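Local coordinates for pyruvate kinase 1 (Trypanosoma brucei brucei, PDB 4KCT), which catalyses the transfer of phosphate from phosphoenolpyruvate to ADP, giving pyruvate and ATP, and also has an intrinsic decarboxylase activity, acting on oxaloacetate, at the interface of chains A and B and the interface of chains A and C. Coordinates in Å, arbitrary orientation; residue numbers count along the deposited sequence, not the author numbering. Chains: chain A/B/C, Pyruvate kinase 1.

Contact 1: the interface of chains A and B. Residues chain A 314, 318, 346, 349-350, 353; chain B 272-273, 276.
B:Glu273 pushes its side chain between A:Ile350, A:Arg349 and A:Glu353, three residues of helix 340-356, and buries far more surface than any neighbour in this patch. Its CG sits between the backbone N and the carbonyl carbon (chi1 72°), and a bend at chi2 folds the chain over the helix. The methylene B:Glu273 CB rests on A:Ile350 CG1 at 3.7 Å, while CG packs against CG of A:Glu353, the two side chains crossing at about a right angle. The B:Glu273 carboxylate then reaches A:Arg349 in a long salt bridge, B:Glu273 OE2 to A:Arg349 NE 3.7 Å, with the acid at the edge of the guanidinium and the two planes 57° apart. That guanidinium is itself steadied within chain A, where A:Arg349 NH1 lies 3.2 Å above the centre of the A:Tyr346 ring. Further along, A:Val314 of helix 311-323 turns CG1, anti to its backbone N, toward the carbonyl O of B:Ala272 at 3.7 Å. B:Cys276 sets SG against the methyl CB of A:Ala318 at 3.6 Å. The carboxylates of A:Glu353 and B:Glu273 stay apart and share a water, which stands 2.5 Å from A:Glu353 OE1 and 2.6 Å from B:Glu273 OE2.

Contact 2: the interface of chains A and C. Residues chain A 375-377, 380-381, 491; chain C 388, 391-392, 495, 497.
C:Leu495 lies at the apolar centre, its branched tip laid against the first turns of helix 377-392 of chain A. CD2 touches A:Pro377 CA at 3.8 Å and also reaches the methyl of A:Ala380; CD1 meets A:Val381 CG2 at 4.0 Å, the two side chains sliding past each other in opposite directions. Beside it, C:Val392, at the end of the same helix in chain C, presses CG1 onto A:Ala380 CB at 3.3 Å, a tight fit. The ring of C:Tyr497 crosses A:Pro377 at about a right angle, CZ standing 3.7 Å from the proline CG. On another flank A:Met375, extended beyond CG, appears to run alongside C:Glu391, a poorly ordered residue whose side-chain contacts are tentative. Backbone bonds close the rim: A:Met375 N donates to C:Glu391 O at 2.8 Å, and C:Leu495 N to A:Asn491 O at 2.9 Å. The side chain of A:Asn491 turns back (chi1 73°) and gives its amide ND2 to C:Leu495 O at 3.1 Å, approaching from above that carbonyl's plane, 45° out of it. Strand 492-497 of chain C is thus gripped at both backbone polar atoms of C:Leu495, and the patch helps to join chains A and C within the tetramer.

Contact 3: the interface of chains A and B. Residues chain A 263, 272-273, 276, 316; chain B 311, 314-315, 318, 350.
A:Cys276, which hides more surface than any other residue of this patch (55 Å²), points its SG into helix 311-323 of chain B. The sulfur stands beside its own backbone N, anti to the carbonyl carbon (chi1 -50°), which brings it to B:Val314 CG1 at 3.4 Å and to the methyl CB of B:Ala318 at 3.7 Å. B:Val314 CG1, anti to its backbone N, also lies near A:Ala272 O, and A:Glu273 continues the apolar seam by laying CB over the backbone of B:Ile350.

B:Arg311 and A:Arg263 slide past each other in opposite directions, their guanidinium planes 67° apart. CB of B:Arg311 sits 3.6 Å above the A:Arg263 guanidinium, toward its rim, so the A:Arg263 face meets a methylene of B:Arg311 and the two charged ends stay apart. NE of B:Arg311 donates to A:Arg263 O at 2.7 Å; the carbonyl lies in the guanidinium plane, though the donor stands above the carbonyl plane.

The A:Arg263 guanidinium is fixed in its rotation by A:Asp316 of its own chain, an end-on salt bridge with NH1 to OD1 and NH2 to OD2, both on syn lone pairs. That fixes the carboxylate for B:Ser315, whose hydroxyl OG donates to A:Asp316 OD1 from the anti side at 2.9 Å. Hence A:Asp316 OD1 accepts from A:Arg263 NH1 and B:Ser315 OG, and a water 2.7 Å from A:Asp316 OD1 also reaches the backbone O of that residue.

Contact 4: the interface of chains A and B. Residues chain A 146-147, 263-264, 267-268; chain B 308, 311.
B:Arg311 lays the edge of its guanidinium against the opening turn of helix 263-269 in chain A. NH2 donates to the backbone O of A:Gly264 at 2.9 Å, almost straight at 176°; the carbonyl oxygen lies in the guanidinium plane and offers a lone pair. With NE on the neighbouring carbonyl of A:Arg263, this edge holds two successive backbone oxygens and resists rotation. One face of the group lies toward A:Gly267, whose O stands 4.0 Å above the plane, near the rim. A:Val268 brings CG2 to 3.9 Å from B:Arg311 NH2, the two side chains crossing obliquely.

Some way along the interface, B:Arg308 sends NH1 to the backbone O of A:Asp146 at 2.9 Å. This bond too lies in both the guanidinium and carbonyl planes, on a lone pair, and the chain bends at chi3 (-56°) on its way there. The main chain at A:Gly147 passes beside the same NH1. The carboxylate of A:Asp146 stays well away, so B:Arg308 bonds to the backbone carbonyl and not to the acid, though the poor order of A:Asp146 makes the detail tentative.

A:Arg263 and A:Gly264 also belong to the pyruvate pocket, so B:Arg311 bonds to backbone of residues that line it. The site therefore ties chain B to the catalytic region of chain A and may help to set its position.

Contact 1: the interface of chains A and B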
loop_
_atom_site.group_PDB
_atom_site.type_symbol
_atom_site.label_atom_id
_atom_site.label_comp_id
_atom_site.label_asym_id
_atom_site.label_seq_id
_atom_site.Cartn_x
_atom_site.Cartn_y
_atom_site.Cartn_z
ATOM N N VAL A 314 -25.178 -13.471 -16.911
ATOM C CA VAL A 314 -24.225 -12.497 -17.375
ATOM C C VAL A 314 -23.213 -12.188 -16.296
ATOM O O VAL A 314 -21.995 -12.143 -16.550
ATOM C CB VAL A 314 -24.910 -11.207 -17.842
ATOM C CG1 VAL A 314 -23.861 -10.121 -18.061
ATOM C CG2 VAL A 314 -25.682 -11.477 -19.117
ATOM N N ALA A 318 -18.978 -12.668 -16.180
ATOM C CA ALA A 318 -18.124 -11.489 -15.970
ATOM C C ALA A 318 -17.289 -11.707 -14.715
ATOM O O ALA A 318 -16.103 -11.424 -14.687
ATOM C CB ALA A 318 -18.978 -10.216 -15.831
ATOM N N TYR A 346 -22.584 -14.290 -26.988
ATOM C CA TYR A 346 -22.818 -13.581 -25.709
ATOM C C TYR A 346 -21.641 -13.772 -24.780
ATOM O O TYR A 346 -21.199 -12.823 -24.128
ATOM C CB TYR A 346 -24.085 -14.071 -25.005
ATOM C CG TYR A 346 -25.282 -13.203 -25.215
ATOM C CD1 TYR A 346 -25.383 -11.969 -24.595
ATOM C CD2 TYR A 346 -26.310 -13.599 -26.077
ATOM C CE1 TYR A 346 -26.482 -11.156 -24.808
ATOM C CE2 TYR A 346 -27.396 -12.784 -26.311
ATOM C CZ TYR A 346 -27.502 -11.587 -25.636
ATOM O OH TYR A 346 -28.577 -10.773 -25.872
ATOM N N ARG A 349 -18.838 -11.535 -25.712
ATOM C CA ARG A 349 -19.087 -10.110 -25.448
ATOM C C ARG A 349 -18.995 -9.808 -23.951
ATOM O O ARG A 349 -18.480 -8.752 -23.546
ATOM C CB ARG A 349 -20.485 -9.676 -25.977
ATOM C CG ARG A 349 -20.543 -9.581 -27.493
ATOM C CD ARG A 349 -21.751 -8.770 -28.000
ATOM N NE ARG A 349 -23.027 -9.317 -27.556
ATOM C CZ ARG A 349 -23.714 -10.287 -28.176
ATOM N NH1 ARG A 349 -24.891 -10.669 -27.702
ATOM N NH2 ARG A 349 -23.222 -10.900 -29.241
ATOM N N ILE A 350 -19.476 -10.738 -23.126
ATOM C CA ILE A 350 -19.362 -10.571 -21.670
ATOM C C ILE A 350 -17.881 -10.609 -21.234
ATOM O O ILE A 350 -17.457 -9.793 -20.390
ATOM C CB ILE A 350 -20.179 -11.639 -20.886
ATOM C CG1 ILE A 350 -21.682 -11.577 -21.227
ATOM C CG2 ILE A 350 -19.986 -11.498 -19.377
ATOM C CD1 ILE A 350 -22.383 -12.920 -20.906
ATOM N N GLU A 353 -16.324 -7.259 -22.007
ATOM C CA GLU A 353 -16.723 -6.208 -21.068
ATOM C C GLU A 353 -15.964 -6.355 -19.736
ATOM O O GLU A 353 -15.491 -5.367 -19.179
ATOM C CB GLU A 353 -18.236 -6.232 -20.785
ATOM C CG GLU A 353 -19.095 -5.751 -21.926
ATOM C CD GLU A 353 -19.016 -4.250 -22.144
ATOM O OE1 GLU A 353 -19.465 -3.795 -23.210
ATOM O OE2 GLU A 353 -18.631 -3.522 -21.204
ATOM N N ALA B 272 -26.911 -6.257 -22.732
ATOM C CA ALA B 272 -27.016 -7.047 -21.476
ATOM C C ALA B 272 -25.638 -7.198 -20.800
ATOM O O ALA B 272 -25.528 -7.165 -19.556
ATOM C CB ALA B 272 -27.640 -8.430 -21.763
ATOM N N GLU B 273 -24.588 -7.322 -21.611
ATOM C CA GLU B 273 -23.235 -7.511 -21.076
ATOM C C GLU B 273 -22.679 -6.270 -20.345
ATOM O O GLU B 273 -21.846 -6.406 -19.454
ATOM C CB GLU B 273 -22.264 -7.998 -22.172
ATOM C CG GLU B 273 -21.902 -6.930 -23.204
ATOM C CD GLU B 273 -22.869 -6.897 -24.378
ATOM O OE1 GLU B 273 -23.978 -7.490 -24.280
ATOM O OE2 GLU B 273 -22.502 -6.312 -25.419
ATOM N N CYS B 276 -23.190 -5.627 -15.982
ATOM C CA CYS B 276 -22.189 -5.961 -14.959
ATOM C C CYS B 276 -21.329 -4.750 -14.598
ATOM O O CYS B 276 -21.060 -4.499 -13.429
ATOM C CB CYS B 276 -21.318 -7.187 -15.373
ATOM S SG CYS B 276 -20.238 -7.016 -16.836
HETATM O O HOH W 1 -20.196 -5.051 -25.226
#

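Contact 2: the interface of chains A and C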
loop_
_atom_site.group_PDB
_atom_site.type_symbol
_atom_site.label_atom_id
_atom_site.label_comp_id
_atom_site.label_asym_id
_atom_site.label_seq_id
_atom_site.Cartn_x
_atom_site.Cartn_y
_atom_site.Cartn_z
ATOM N N MET A 375 13.709 -15.255 -8.435
ATOM C CA MET A 375 13.043 -15.970 -9.523
ATOM C C MET A 375 14.116 -16.654 -10.351
ATOM O O MET A 375 15.218 -16.150 -10.433
ATOM C CB MET A 375 12.331 -14.962 -10.454
ATOM C CG MET A 375 11.184 -14.216 -9.830
ATOM S SD MET A 375 10.434 -13.177 -11.102
ATOM C CE MET A 375 9.003 -12.588 -10.177
ATOM N N CYS A 376 13.722 -17.638 -11.154
ATOM C CA CYS A 376 14.556 -18.122 -12.252
ATOM C C CYS A 376 14.676 -17.017 -13.287
ATOM O O CYS A 376 13.812 -16.140 -13.357
ATOM C CB CYS A 376 13.924 -19.363 -12.899
ATOM S SG CYS A 376 13.653 -20.750 -11.775
ATOM N N PRO A 377 15.758 -17.034 -14.078
ATOM C CA PRO A 377 15.984 -15.958 -15.049
ATOM C C PRO A 377 14.838 -15.813 -16.041
ATOM O O PRO A 377 14.465 -14.696 -16.366
ATOM C CB PRO A 377 17.286 -16.368 -15.776
ATOM C CG PRO A 377 17.873 -17.501 -14.994
ATOM C CD PRO A 377 16.864 -18.014 -14.009
ATOM N N ALA A 380 11.936 -13.835 -14.258
ATOM C CA ALA A 380 12.340 -12.417 -14.246
ATOM C C ALA A 380 12.226 -11.751 -15.615
ATOM O O ALA A 380 11.702 -10.621 -15.742
ATOM C CB ALA A 380 13.740 -12.268 -13.688
ATOM N N VAL A 381 12.678 -12.443 -16.655
ATOM C CA VAL A 381 12.578 -11.884 -18.017
ATOM C C VAL A 381 11.099 -11.687 -18.433
ATOM O O VAL A 381 10.707 -10.613 -18.937
ATOM C CB VAL A 381 13.353 -12.760 -19.050
ATOM C CG1 VAL A 381 12.939 -12.414 -20.492
ATOM C CG2 VAL A 381 14.879 -12.572 -18.867
ATOM N N ASN A 491 16.091 -15.584 -22.405
ATOM C CA ASN A 491 16.839 -14.746 -21.456
ATOM C C ASN A 491 16.870 -13.281 -21.873
ATOM O O ASN A 491 17.643 -12.500 -21.323
ATOM C CB ASN A 491 18.280 -15.265 -21.283
ATOM C CG ASN A 491 19.159 -14.974 -22.493
ATOM O OD1 ASN A 491 18.729 -15.125 -23.643
ATOM N ND2 ASN A 491 20.382 -14.456 -22.236
ATOM N N SER C 388 14.190 -6.516 -12.893
ATOM C CA SER C 388 14.665 -7.880 -13.067
ATOM C C SER C 388 15.903 -8.172 -12.204
ATOM O O SER C 388 16.018 -9.279 -11.642
ATOM C CB SER C 388 14.877 -8.241 -14.550
ATOM O OG SER C 388 16.087 -7.725 -15.053
ATOM N N GLU C 391 14.533 -9.065 -8.879
ATOM C CA GLU C 391 13.808 -10.343 -8.862
ATOM C C GLU C 391 14.771 -11.509 -8.841
ATOM O O GLU C 391 14.440 -12.557 -8.296
ATOM C CB GLU C 391 12.871 -10.492 -10.064
ATOM C CG GLU C 391 11.972 -9.306 -10.312
ATOM C CD GLU C 391 10.790 -9.245 -9.389
ATOM O OE1 GLU C 391 9.825 -8.520 -9.729
ATOM O OE2 GLU C 391 10.816 -9.910 -8.326
ATOM N N VAL C 392 15.919 -11.370 -9.511
ATOM C CA VAL C 392 16.913 -12.485 -9.541
ATOM C C VAL C 392 18.056 -12.297 -8.566
ATOM O O VAL C 392 18.998 -13.078 -8.572
ATOM C CB VAL C 392 17.519 -12.753 -10.952
ATOM C CG1 VAL C 392 16.446 -13.129 -11.918
ATOM C CG2 VAL C 392 18.380 -11.562 -11.459
ATOM N N LEU C 495 19.487 -11.447 -19.339
ATOM C CA LEU C 495 20.049 -11.988 -18.142
ATOM C C LEU C 495 21.063 -13.060 -18.528
ATOM O O LEU C 495 20.716 -14.013 -19.235
ATOM C CB LEU C 495 18.955 -12.600 -17.272
ATOM C CG LEU C 495 18.323 -11.649 -16.227
ATOM C CD1 LEU C 495 17.661 -10.483 -16.943
ATOM C CD2 LEU C 495 17.277 -12.417 -15.418
ATOM N N TYR C 497 24.444 -15.598 -17.263
ATOM C CA TYR C 497 25.262 -16.213 -16.213
ATOM C C TYR C 497 26.729 -15.991 -16.557
ATOM O O TYR C 497 27.134 -16.178 -17.709
ATOM C CB TYR C 497 25.005 -17.706 -16.150
ATOM C CG TYR C 497 23.670 -18.090 -15.612
ATOM C CD1 TYR C 497 22.683 -18.567 -16.461
ATOM C CD2 TYR C 497 23.423 -18.094 -14.238
ATOM C CE1 TYR C 497 21.462 -19.009 -15.976
ATOM C CE2 TYR C 497 22.207 -18.557 -13.730
ATOM C CZ TYR C 497 21.246 -19.056 -14.609
ATOM O OH TYR C 497 20.034 -19.530 -14.141
#

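Contact 3: the interface of chains A and B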
loop_
_atom_site.group_PDB
_atom_site.type_symbol
_atom_site.label_atom_id
_atom_site.label_comp_id
_atom_site.label_asym_id
_atom_site.label_seq_id
_atom_site.Cartn_x
_atom_site.Cartn_y
_atom_site.Cartn_z
ATOM N N ARG A 263 -18.024 -26.973 -11.339
ATOM C CA ARG A 263 -18.977 -26.488 -10.343
ATOM C C ARG A 263 -20.226 -27.352 -10.185
ATOM O O ARG A 263 -20.903 -27.257 -9.176
ATOM C CB ARG A 263 -19.372 -25.049 -10.634
ATOM C CG ARG A 263 -18.195 -24.097 -10.482
ATOM C CD ARG A 263 -18.657 -22.668 -10.627
ATOM N NE ARG A 263 -19.475 -22.464 -11.829
ATOM C CZ ARG A 263 -19.989 -21.289 -12.163
ATOM N NH1 ARG A 263 -19.748 -20.234 -11.398
ATOM N NH2 ARG A 263 -20.864 -21.194 -13.164
ATOM N N ALA A 272 -23.832 -25.540 -1.809
ATOM C CA ALA A 272 -23.839 -24.765 -3.057
ATOM C C ALA A 272 -23.254 -23.359 -2.840
ATOM O O ALA A 272 -22.449 -22.883 -3.650
ATOM C CB ALA A 272 -25.259 -24.676 -3.629
ATOM N N GLU A 273 -23.549 -22.775 -1.679
ATOM C CA GLU A 273 -23.070 -21.446 -1.344
ATOM C C GLU A 273 -21.546 -21.374 -1.111
ATOM O O GLU A 273 -20.936 -20.340 -1.346
ATOM C CB GLU A 273 -23.853 -20.882 -0.144
ATOM C CG GLU A 273 -23.609 -21.627 1.181
ATOM C CD GLU A 273 -24.611 -22.743 1.449
ATOM O OE1 GLU A 273 -25.162 -23.324 0.482
ATOM O OE2 GLU A 273 -24.737 -23.150 2.629
ATOM N N CYS A 276 -18.729 -20.605 -4.396
ATOM C CA CYS A 276 -18.132 -19.300 -4.700
ATOM C C CYS A 276 -16.787 -19.102 -4.029
ATOM O O CYS A 276 -15.875 -18.494 -4.615
ATOM C CB CYS A 276 -19.080 -18.176 -4.335
ATOM S SG CYS A 276 -20.729 -18.438 -5.012
ATOM N N ASP A 316 -22.299 -14.008 -13.700
ATOM C CA ASP A 316 -21.454 -15.181 -13.456
ATOM C C ASP A 316 -20.259 -15.207 -14.426
ATOM O O ASP A 316 -19.103 -15.451 -14.014
ATOM C CB ASP A 316 -22.301 -16.453 -13.642
ATOM C CG ASP A 316 -21.571 -17.729 -13.201
ATOM O OD1 ASP A 316 -20.882 -17.728 -12.153
ATOM O OD2 ASP A 316 -21.662 -18.729 -13.929
ATOM N N ARG B 311 -25.634 -22.785 -10.692
ATOM C CA ARG B 311 -24.344 -22.310 -10.215
ATOM C C ARG B 311 -24.165 -20.801 -10.505
ATOM O O ARG B 311 -23.590 -20.088 -9.702
ATOM C CB ARG B 311 -23.201 -23.124 -10.856
ATOM C CG ARG B 311 -23.330 -24.641 -10.636
ATOM C CD ARG B 311 -23.305 -24.989 -9.161
ATOM N NE ARG B 311 -23.451 -26.428 -8.969
ATOM C CZ ARG B 311 -24.604 -27.032 -8.674
ATOM N NH1 ARG B 311 -25.701 -26.306 -8.429
ATOM N NH2 ARG B 311 -24.645 -28.352 -8.560
ATOM N N VAL B 314 -26.149 -18.737 -7.772
ATOM C CA VAL B 314 -25.444 -18.638 -6.504
ATOM C C VAL B 314 -24.327 -17.589 -6.605
ATOM O O VAL B 314 -24.194 -16.695 -5.736
ATOM C CB VAL B 314 -24.874 -19.993 -6.068
ATOM C CG1 VAL B 314 -23.862 -19.799 -4.944
ATOM C CG2 VAL B 314 -26.008 -20.941 -5.661
ATOM N N SER B 315 -23.542 -17.688 -7.673
ATOM C CA SER B 315 -22.465 -16.750 -7.935
ATOM C C SER B 315 -22.981 -15.303 -7.979
ATOM O O SER B 315 -22.343 -14.382 -7.451
ATOM C CB SER B 315 -21.802 -17.116 -9.276
ATOM O OG SER B 315 -21.017 -16.070 -9.764
ATOM N N ALA B 318 -23.717 -14.044 -4.485
ATOM C CA ALA B 318 -22.488 -13.838 -3.722
ATOM C C ALA B 318 -21.753 -12.574 -4.222
ATOM O O ALA B 318 -21.265 -11.755 -3.428
ATOM C CB ALA B 318 -21.580 -15.071 -3.808
ATOM N N ILE B 350 -26.204 -17.845 1.064
ATOM C CA ILE B 350 -25.224 -17.306 0.119
ATOM C C ILE B 350 -24.686 -15.964 0.598
ATOM O O ILE B 350 -23.471 -15.731 0.549
ATOM C CB ILE B 350 -25.822 -17.121 -1.316
ATOM C CG1 ILE B 350 -26.329 -18.481 -1.892
ATOM C CG2 ILE B 350 -24.739 -16.535 -2.259
ATOM C CD1 ILE B 350 -27.404 -18.273 -2.986
HETATM O O HOH W 2 -18.474 -16.694 -11.638
#

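Contact 4: the interface of chains A and B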
loop_
_atom_site.group_PDB
_atom_site.type_symbol
_atom_site.label_atom_id
_atom_site.label_comp_id
_atom_site.label_asym_id
_atom_site.label_seq_id
_atom_site.Cartn_x
_atom_site.Cartn_y
_atom_site.Cartn_z
ATOM N N ASP A 146 -27.818 -37.079 -8.009
ATOM C CA ASP A 146 -27.228 -35.759 -8.171
ATOM C C ASP A 146 -27.745 -34.769 -7.146
ATOM O O ASP A 146 -28.011 -33.618 -7.479
ATOM C CB ASP A 146 -27.470 -35.232 -9.584
ATOM C CG ASP A 146 -26.354 -35.597 -10.534
ATOM O OD1 ASP A 146 -25.762 -34.679 -11.132
ATOM O OD2 ASP A 146 -26.035 -36.799 -10.651
ATOM N N GLY A 147 -27.872 -35.223 -5.899
ATOM C CA GLY A 147 -28.156 -34.339 -4.778
ATOM C C GLY A 147 -29.634 -34.114 -4.526
ATOM O O GLY A 147 -30.001 -33.450 -3.564
ATOM N N ARG A 263 -18.024 -26.973 -11.339
ATOM C CA ARG A 263 -18.977 -26.488 -10.343
ATOM C C ARG A 263 -20.226 -27.352 -10.185
ATOM O O ARG A 263 -20.903 -27.257 -9.176
ATOM C CB ARG A 263 -19.372 -25.049 -10.634
ATOM C CG ARG A 263 -18.195 -24.097 -10.482
ATOM C CD ARG A 263 -18.657 -22.668 -10.627
ATOM N NE ARG A 263 -19.475 -22.464 -11.829
ATOM C CZ ARG A 263 -19.989 -21.289 -12.163
ATOM N NH1 ARG A 263 -19.748 -20.234 -11.398
ATOM N NH2 ARG A 263 -20.864 -21.194 -13.164
ATOM N N GLY A 264 -20.531 -28.169 -11.199
ATOM C CA GLY A 264 -21.721 -29.028 -11.163
ATOM C C GLY A 264 -21.606 -30.042 -10.049
ATOM O O GLY A 264 -22.335 -29.973 -9.037
ATOM N N GLY A 267 -20.820 -28.462 -6.440
ATOM C CA GLY A 267 -21.937 -27.855 -5.714
ATOM C C GLY A 267 -22.972 -28.887 -5.245
ATOM O O GLY A 267 -23.944 -28.544 -4.567
ATOM N N VAL A 268 -22.718 -30.155 -5.558
ATOM C CA VAL A 268 -23.425 -31.273 -4.945
ATOM C C VAL A 268 -22.618 -31.823 -3.766
ATOM O O VAL A 268 -23.170 -32.100 -2.692
ATOM C CB VAL A 268 -23.663 -32.398 -5.985
ATOM C CG1 VAL A 268 -24.076 -33.701 -5.304
ATOM C CG2 VAL A 268 -24.687 -31.953 -7.027
ATOM N N ARG B 308 -33.649 -25.991 -6.169
ATOM C CA ARG B 308 -32.245 -25.570 -6.021
ATOM C C ARG B 308 -31.920 -24.568 -7.141
ATOM O O ARG B 308 -32.456 -24.681 -8.227
ATOM C CB ARG B 308 -31.314 -26.789 -6.162
ATOM C CG ARG B 308 -31.488 -27.833 -5.055
ATOM C CD ARG B 308 -30.592 -29.052 -5.282
ATOM N NE ARG B 308 -30.821 -29.674 -6.596
ATOM C CZ ARG B 308 -30.112 -30.698 -7.091
ATOM N NH1 ARG B 308 -29.080 -31.197 -6.417
ATOM N NH2 ARG B 308 -30.428 -31.216 -8.274
ATOM N N ARG B 311 -25.634 -22.785 -10.692
ATOM C CA ARG B 311 -24.344 -22.310 -10.215
ATOM C C ARG B 311 -24.165 -20.801 -10.505
ATOM O O ARG B 311 -23.590 -20.088 -9.702
ATOM C CB ARG B 311 -23.201 -23.124 -10.856
ATOM C CG ARG B 311 -23.330 -24.641 -10.636
ATOM C CD ARG B 311 -23.305 -24.989 -9.161
ATOM N NE ARG B 311 -23.451 -26.428 -8.969
ATOM C CZ ARG B 311 -24.604 -27.032 -8.674
ATOM N NH1 ARG B 311 -25.701 -26.306 -8.429
ATOM N NH2 ARG B 311 -24.645 -28.352 -8.560
#

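Contacts 1, 3 and 4 lie along one interface, between chains A and B, and contact 2 belongs to the other, between A and C. Measured between centres of C-alpha atoms, contacts 3 and 4, which share A:Arg263 and B:Arg311, are about 10 Å apart, contacts 1 and 3 about 18 Å, and contact 2 stands about 38 to 44 Å from the rest. Contacts 1 and 3 are largely two-fold twins, residues 272, 273 and 276 meeting 314, 318 and 350, but differ in the Cys276 rotamer. Chain A thus uses separate surfaces for its two neighbours, as a tetramer built on two kinds of dimer interface requires.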